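Local coordinates for protein CRISPR-associated endonuclease Cas1 (Thermotoga maritima, PDB 4XTK) that probably acts as a metal-dependent double-stranded DNA endonuclease of CRISPR adaptive immunity, working as a homodimer that joins a Cas2 homodimer, at residues 94-99 against 211-216; 98-103 against 221-226. All coordinates share one frame; numbering follows the deposited sequence.

Contact 1 (94-99 against 211-216); sequences LKQAEH and THLDPR
In the helical part of Cas1, helix 93-101 holds the loop between helices 188-208 and 230-252 through the amide of Gln-96, which pairs with both backbone polar groups of Asp-214. Gln-96 OE1 accepts from Asp-214 N at 2.7 Å, with an almost straight N-H...O angle of 175°. Its other branch, NE2, donates to Asp-214 O at 2.8 Å. Asp-214 N sits on a lone pair in the plane of the Gln-96 carbonyl and Asp-214 O lies only 9° out of the amide plane, so the two bonds together hold the amide's rotation. Gln-96 reaches the loop with its chain extended beyond CG (chi2 -180°). Leu-213 adds a light touch, its CD2 lying 4.0 Å from Gln-96 OE1.

The carboxylate of Asp-214 is turned to Arg-216, whose NE and NH2 grip it side-on; Arg-216 NH2 meets Asp-214 OD2 at 2.6 Å. Asp-214 OD1 also accepts from Arg-216 N at 2.8 Å, closing an Asx turn that starts at the very residue whose N and O bind Gln-96. Arg-216 NH2 makes a second salt bridge, to Asp-214 of the second subunit. Leu-316 of helix 301-316 packs against both Gln-96 and Leu-213, while Pro-215 rests on Leu-205 and Ile-208 of helix 188-208.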
loop_
_atom_site.group_PDB
_atom_site.type_symbol
_atom_site.label_atom_id
_atom_site.label_comp_id
_atom_site.label_asym_id
_atom_site.label_seq_id
_atom_site.Cartn_x
_atom_site.Cartn_y
_atom_site.Cartn_z
ATOM N N LEU E 94 -7.743 -4.538 -8.811
ATOM C CA LEU E 94 -7.972 -5.036 -10.162
ATOM C C LEU E 94 -9.439 -4.920 -10.544
ATOM O O LEU E 94 -9.763 -4.595 -11.691
ATOM C CB LEU E 94 -7.508 -6.490 -10.295
ATOM C CG LEU E 94 -6.015 -6.716 -10.041
ATOM C CD1 LEU E 94 -5.632 -8.162 -10.290
ATOM C CD2 LEU E 94 -5.151 -5.773 -10.870
ATOM N N LYS E 95 -10.326 -5.196 -9.595
ATOM C CA LYS E 95 -11.752 -5.099 -9.874
ATOM C C LYS E 95 -12.096 -3.650 -10.157
ATOM O O LYS E 95 -12.899 -3.361 -11.046
ATOM C CB LYS E 95 -12.588 -5.634 -8.714
ATOM C CG LYS E 95 -12.352 -7.099 -8.375
ATOM C CD LYS E 95 -12.674 -8.017 -9.533
ATOM C CE LYS E 95 -14.172 -8.145 -9.725
ATOM N NZ LYS E 95 -14.513 -9.151 -10.763
ATOM N N GLN E 96 -11.461 -2.748 -9.407
ATOM C CA GLN E 96 -11.674 -1.312 -9.545
ATOM C C GLN E 96 -11.262 -0.784 -10.918
ATOM O O GLN E 96 -11.999 -0.017 -11.534
ATOM C CB GLN E 96 -10.914 -0.548 -8.450
ATOM C CG GLN E 96 -11.599 -0.582 -7.087
ATOM C CD GLN E 96 -10.847 0.181 -6.019
ATOM O OE1 GLN E 96 -10.198 -0.412 -5.158
ATOM N NE2 GLN E 96 -10.942 1.506 -6.058
ATOM N N ALA E 97 -10.079 -1.180 -11.387
ATOM C CA ALA E 97 -9.606 -0.763 -12.704
ATOM C C ALA E 97 -10.560 -1.293 -13.749
ATOM O O ALA E 97 -10.970 -0.576 -14.682
ATOM C CB ALA E 97 -8.209 -1.257 -12.962
ATOM N N GLU E 98 -10.937 -2.553 -13.567
ATOM C CA GLU E 98 -11.916 -3.159 -14.444
ATOM C C GLU E 98 -13.250 -2.377 -14.418
ATOM O O GLU E 98 -13.835 -2.190 -15.482
ATOM C CB GLU E 98 -12.137 -4.624 -14.078
ATOM C CG GLU E 98 -13.356 -5.270 -14.723
ATOM C CD GLU E 98 -13.762 -6.565 -14.041
ATOM O OE1 GLU E 98 -12.875 -7.263 -13.505
ATOM O OE2 GLU E 98 -14.975 -6.869 -14.022
ATOM N N HIS E 99 -13.749 -1.856 -13.289
ATOM C CA HIS E 99 -15.008 -1.149 -13.511
ATOM C C HIS E 99 -14.754 0.298 -13.940
ATOM O O HIS E 99 -15.698 1.005 -14.291
ATOM C CB HIS E 99 -15.984 -1.144 -12.327
ATOM C CG HIS E 99 -16.320 -2.496 -11.804
ATOM N ND1 HIS E 99 -16.226 -3.639 -12.574
ATOM C CD2 HIS E 99 -17.092 -2.851 -10.738
ATOM C CE1 HIS E 99 -16.685 -4.664 -11.891
ATOM N NE2 HIS E 99 -17.235 -4.204 -10.773
ATOM N N THR E 211 -10.448 -0.502 4.509
ATOM C CA THR E 211 -11.164 -1.451 3.647
ATOM C C THR E 211 -10.251 -2.149 2.644
ATOM O O THR E 211 -9.025 -2.031 2.702
ATOM C CB THR E 211 -12.293 -0.783 2.831
ATOM O OG1 THR E 211 -11.721 0.031 1.797
ATOM C CG2 THR E 211 -13.202 0.045 3.728
ATOM N N HIS E 212 -10.871 -2.900 1.741
ATOM C CA HIS E 212 -10.161 -3.591 0.673
ATOM C C HIS E 212 -10.119 -2.743 -0.595
ATOM O O HIS E 212 -9.631 -3.194 -1.636
ATOM C CB HIS E 212 -10.819 -4.938 0.372
ATOM C CG HIS E 212 -10.753 -5.911 1.505
ATOM N ND1 HIS E 212 -11.786 -6.772 1.803
ATOM C CD2 HIS E 212 -9.777 -6.168 2.407
ATOM C CE1 HIS E 212 -11.455 -7.513 2.847
ATOM N NE2 HIS E 212 -10.240 -7.166 3.232
ATOM N N LEU E 213 -10.654 -1.526 -0.507
ATOM C CA LEU E 213 -10.668 -0.596 -1.636
ATOM C C LEU E 213 -9.362 0.170 -1.750
ATOM O O LEU E 213 -8.692 0.417 -0.754
ATOM C CB LEU E 213 -11.833 0.386 -1.509
ATOM C CG LEU E 213 -13.248 -0.187 -1.618
ATOM C CD1 LEU E 213 -14.252 0.705 -0.886
ATOM C CD2 LEU E 213 -13.638 -0.344 -3.081
ATOM N N ASP E 214 -8.991 0.523 -2.975
ATOM C CA ASP E 214 -7.906 1.472 -3.188
ATOM C C ASP E 214 -8.478 2.849 -3.515
ATOM O O ASP E 214 -9.290 2.995 -4.438
ATOM C CB ASP E 214 -6.967 1.013 -4.300
ATOM C CG ASP E 214 -5.710 1.864 -4.384
ATOM O OD1 ASP E 214 -5.797 3.011 -4.870
ATOM O OD2 ASP E 214 -4.634 1.391 -3.962
ATOM N N PRO E 215 -8.054 3.861 -2.748
ATOM C CA PRO E 215 -8.507 5.257 -2.821
ATOM C C PRO E 215 -8.059 5.994 -4.086
ATOM O O PRO E 215 -8.607 7.054 -4.385
ATOM C CB PRO E 215 -7.872 5.886 -1.582
ATOM C CG PRO E 215 -6.632 5.101 -1.376
ATOM C CD PRO E 215 -6.972 3.692 -1.763
ATOM N N ARG E 216 -7.082 5.450 -4.808
ATOM C CA ARG E 216 -6.523 6.152 -5.966
ATOM C C ARG E 216 -7.357 6.012 -7.233
ATOM O O ARG E 216 -7.120 6.716 -8.207
ATOM C CB ARG E 216 -5.098 5.677 -6.233
ATOM C CG ARG E 216 -4.144 6.173 -5.175
ATOM C CD ARG E 216 -2.821 5.462 -5.216
ATOM N NE ARG E 216 -2.948 4.043 -4.921
ATOM C CZ ARG E 216 -1.911 3.261 -4.645
ATOM N NH1 ARG E 216 -0.689 3.780 -4.612
ATOM N NH2 ARG E 216 -2.091 1.972 -4.395
#

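Contact 2 (98-103 against 221-226); sequences EHYINQ and HETNFR
Tyr-100 meets Thr-223 in two ways, through its hydroxyl and through a face of its ring. Its OH accepts from Thr-223 N at 2.9 Å, and the N-H...O angle of 164° marks a well-aligned bond. Over the ring, Thr-223 CB stands 4.1 Å from the Tyr-100 centroid and 27° off the normal, a CH-pi contact, and Thr-223 OG1 lies 3.4 Å from Tyr-100 CE1. At the ring's far end Glu-222 CG approaches the hydroxyl, 3.6 Å from Tyr-100 OH, although the Glu-222 CB itself points away from the helix. With CG anti to the backbone N (chi1 -173°), Tyr-100 extends its phenol from the helix to the loop.

In the next shell, Thr-223 OG1 takes a hydrogen bond from Gly-218 N, which ties the threonine back to its own loop. Farther on, Asn-224 OD1 accepts from Arg-226 N at 3.1 Å in an Asx turn. His-221, probably a manganese ligand, has its ND1 hydrogen-bonded to Asp-233 OD1 and its side chain against Glu-236 of helix 230-252. Tyr-100 also touches Arg-106 of helix 103-127 and Leu-94 of the second subunit, placing the contact between these helices and the dimer interface.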
loop_
_atom_site.group_PDB
_atom_site.type_symbol
_atom_site.label_atom_id
_atom_site.label_comp_id
_atom_site.label_asym_id
_atom_site.label_seq_id
_atom_site.Cartn_x
_atom_site.Cartn_y
_atom_site.Cartn_z
ATOM N N GLU E 98 -10.937 -2.553 -13.567
ATOM C CA GLU E 98 -11.916 -3.159 -14.444
ATOM C C GLU E 98 -13.250 -2.377 -14.418
ATOM O O GLU E 98 -13.835 -2.190 -15.482
ATOM C CB GLU E 98 -12.137 -4.624 -14.078
ATOM C CG GLU E 98 -13.356 -5.270 -14.723
ATOM C CD GLU E 98 -13.762 -6.565 -14.041
ATOM O OE1 GLU E 98 -12.875 -7.263 -13.505
ATOM O OE2 GLU E 98 -14.975 -6.869 -14.022
ATOM N N HIS E 99 -13.749 -1.856 -13.289
ATOM C CA HIS E 99 -15.008 -1.149 -13.511
ATOM C C HIS E 99 -14.754 0.298 -13.940
ATOM O O HIS E 99 -15.698 1.005 -14.291
ATOM C CB HIS E 99 -15.984 -1.144 -12.327
ATOM C CG HIS E 99 -16.320 -2.496 -11.804
ATOM N ND1 HIS E 99 -16.226 -3.639 -12.574
ATOM C CD2 HIS E 99 -17.092 -2.851 -10.738
ATOM C CE1 HIS E 99 -16.685 -4.664 -11.891
ATOM N NE2 HIS E 99 -17.235 -4.204 -10.773
ATOM N N TYR E 100 -13.505 0.745 -13.913
ATOM C CA TYR E 100 -13.238 2.070 -14.430
ATOM C C TYR E 100 -13.115 2.125 -15.967
ATOM O O TYR E 100 -13.691 3.009 -16.600
ATOM C CB TYR E 100 -11.978 2.639 -13.798
ATOM C CG TYR E 100 -11.748 4.086 -14.166
ATOM C CD1 TYR E 100 -12.368 5.108 -13.457
ATOM C CD2 TYR E 100 -10.926 4.433 -15.237
ATOM C CE1 TYR E 100 -12.170 6.427 -13.793
ATOM C CE2 TYR E 100 -10.723 5.760 -15.577
ATOM C CZ TYR E 100 -11.347 6.749 -14.850
ATOM O OH TYR E 100 -11.148 8.068 -15.182
ATOM N N ILE E 101 -12.376 1.195 -16.566
ATOM C CA ILE E 101 -12.078 1.281 -17.996
ATOM C C ILE E 101 -13.256 0.816 -18.843
ATOM O O ILE E 101 -13.306 1.061 -20.049
ATOM C CB ILE E 101 -10.840 0.451 -18.371
ATOM C CG1 ILE E 101 -11.133 -1.044 -18.220
ATOM C CG2 ILE E 101 -9.641 0.870 -17.529
ATOM C CD1 ILE E 101 -9.995 -1.935 -18.642
ATOM N N ASN E 102 -14.204 0.145 -18.203
ATOM C CA ASN E 102 -15.462 -0.207 -18.840
ATOM C C ASN E 102 -16.457 0.906 -18.569
ATOM O O ASN E 102 -16.867 1.099 -17.426
ATOM C CB ASN E 102 -15.988 -1.534 -18.297
ATOM C CG ASN E 102 -17.252 -1.992 -18.991
ATOM O OD1 ASN E 102 -18.293 -1.340 -18.912
ATOM N ND2 ASN E 102 -17.172 -3.131 -19.666
ATOM N N GLN E 103 -16.851 1.629 -19.612
ATOM C CA GLN E 103 -17.641 2.845 -19.430
ATOM C C GLN E 103 -19.011 2.554 -18.835
ATOM O O GLN E 103 -19.574 3.383 -18.120
ATOM C CB GLN E 103 -17.801 3.587 -20.756
ATOM N N HIS E 221 -15.436 11.161 -10.216
ATOM C CA HIS E 221 -14.241 11.931 -10.540
ATOM C C HIS E 221 -13.343 11.144 -11.480
ATOM O O HIS E 221 -13.219 9.924 -11.366
ATOM C CB HIS E 221 -13.476 12.308 -9.273
ATOM C CG HIS E 221 -14.231 13.230 -8.372
ATOM N ND1 HIS E 221 -15.291 12.815 -7.599
ATOM C CD2 HIS E 221 -14.100 14.563 -8.145
ATOM C CE1 HIS E 221 -15.773 13.842 -6.920
ATOM N NE2 HIS E 221 -15.068 14.914 -7.242
ATOM N N GLU E 222 -12.723 11.847 -12.418
ATOM C CA GLU E 222 -11.781 11.220 -13.329
ATOM C C GLU E 222 -10.591 10.670 -12.544
ATOM O O GLU E 222 -10.068 11.338 -11.654
ATOM C CB GLU E 222 -11.315 12.225 -14.387
ATOM C CG GLU E 222 -10.631 11.596 -15.588
ATOM C CD GLU E 222 -9.945 12.618 -16.482
ATOM O OE1 GLU E 222 -8.701 12.704 -16.439
ATOM O OE2 GLU E 222 -10.648 13.332 -17.228
ATOM N N THR E 223 -10.141 9.467 -12.878
ATOM C CA THR E 223 -8.944 8.974 -12.226
ATOM C C THR E 223 -7.789 9.478 -13.075
ATOM O O THR E 223 -7.555 9.016 -14.187
ATOM C CB THR E 223 -8.914 7.434 -12.098
ATOM O OG1 THR E 223 -10.011 7.000 -11.287
ATOM C CG2 THR E 223 -7.607 6.964 -11.449
ATOM N N ASN E 224 -7.066 10.429 -12.500
ATOM C CA ASN E 224 -6.051 11.212 -13.183
ATOM C C ASN E 224 -4.893 11.343 -12.209
ATOM O O ASN E 224 -4.783 10.542 -11.288
ATOM C CB ASN E 224 -6.576 12.579 -13.651
ATOM C CG ASN E 224 -7.197 13.393 -12.537
ATOM O OD1 ASN E 224 -6.960 13.144 -11.360
ATOM N ND2 ASN E 224 -7.995 14.385 -12.912
ATOM N N PHE E 225 -4.000 12.296 -12.435
ATOM C CA PHE E 225 -2.758 12.343 -11.673
ATOM C C PHE E 225 -2.936 12.926 -10.277
ATOM O O PHE E 225 -1.974 13.110 -9.533
ATOM C CB PHE E 225 -1.706 13.106 -12.465
ATOM C CG PHE E 225 -1.116 12.292 -13.567
ATOM C CD1 PHE E 225 -1.814 12.101 -14.744
ATOM C CD2 PHE E 225 0.111 11.672 -13.408
ATOM C CE1 PHE E 225 -1.286 11.334 -15.753
ATOM C CE2 PHE E 225 0.645 10.904 -14.415
ATOM C CZ PHE E 225 -0.055 10.733 -15.589
ATOM N N ARG E 226 -4.182 13.231 -9.948
ATOM C CA ARG E 226 -4.583 13.560 -8.592
ATOM C C ARG E 226 -4.271 12.394 -7.646
ATOM O O ARG E 226 -4.336 11.229 -8.049
ATOM C CB ARG E 226 -6.072 13.909 -8.592
ATOM C CG ARG E 226 -6.761 13.906 -7.273
ATOM C CD ARG E 226 -8.243 13.654 -7.477
ATOM N NE ARG E 226 -8.869 14.590 -8.400
ATOM C CZ ARG E 226 -9.802 14.252 -9.281
ATOM N NH1 ARG E 226 -10.211 12.994 -9.368
ATOM N NH2 ARG E 226 -10.327 15.171 -10.075
#

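How the contacts relate
Both contacts start from helix 93-101, which comes first along the chain, and both end in the long connection between helices 188-208 and 230-252, contact 1 in its earlier part and contact 2 in its later part. Their centres are 10 Å apart. The helix segments overlap at Glu-98 and His-99, but Gln-96 and Tyr-100, about one helical turn apart, do the touching. Across the gap Arg-216 O lies 3.3 Å from Thr-223 CG2, so the two loop segments pack directly on each other. One short helix thus meets the connection at two successive points, the second segment including His-221 of the probable metal site. Since both contacts touch the second subunit, this region joins the dimer interface to that site's neighbourhood.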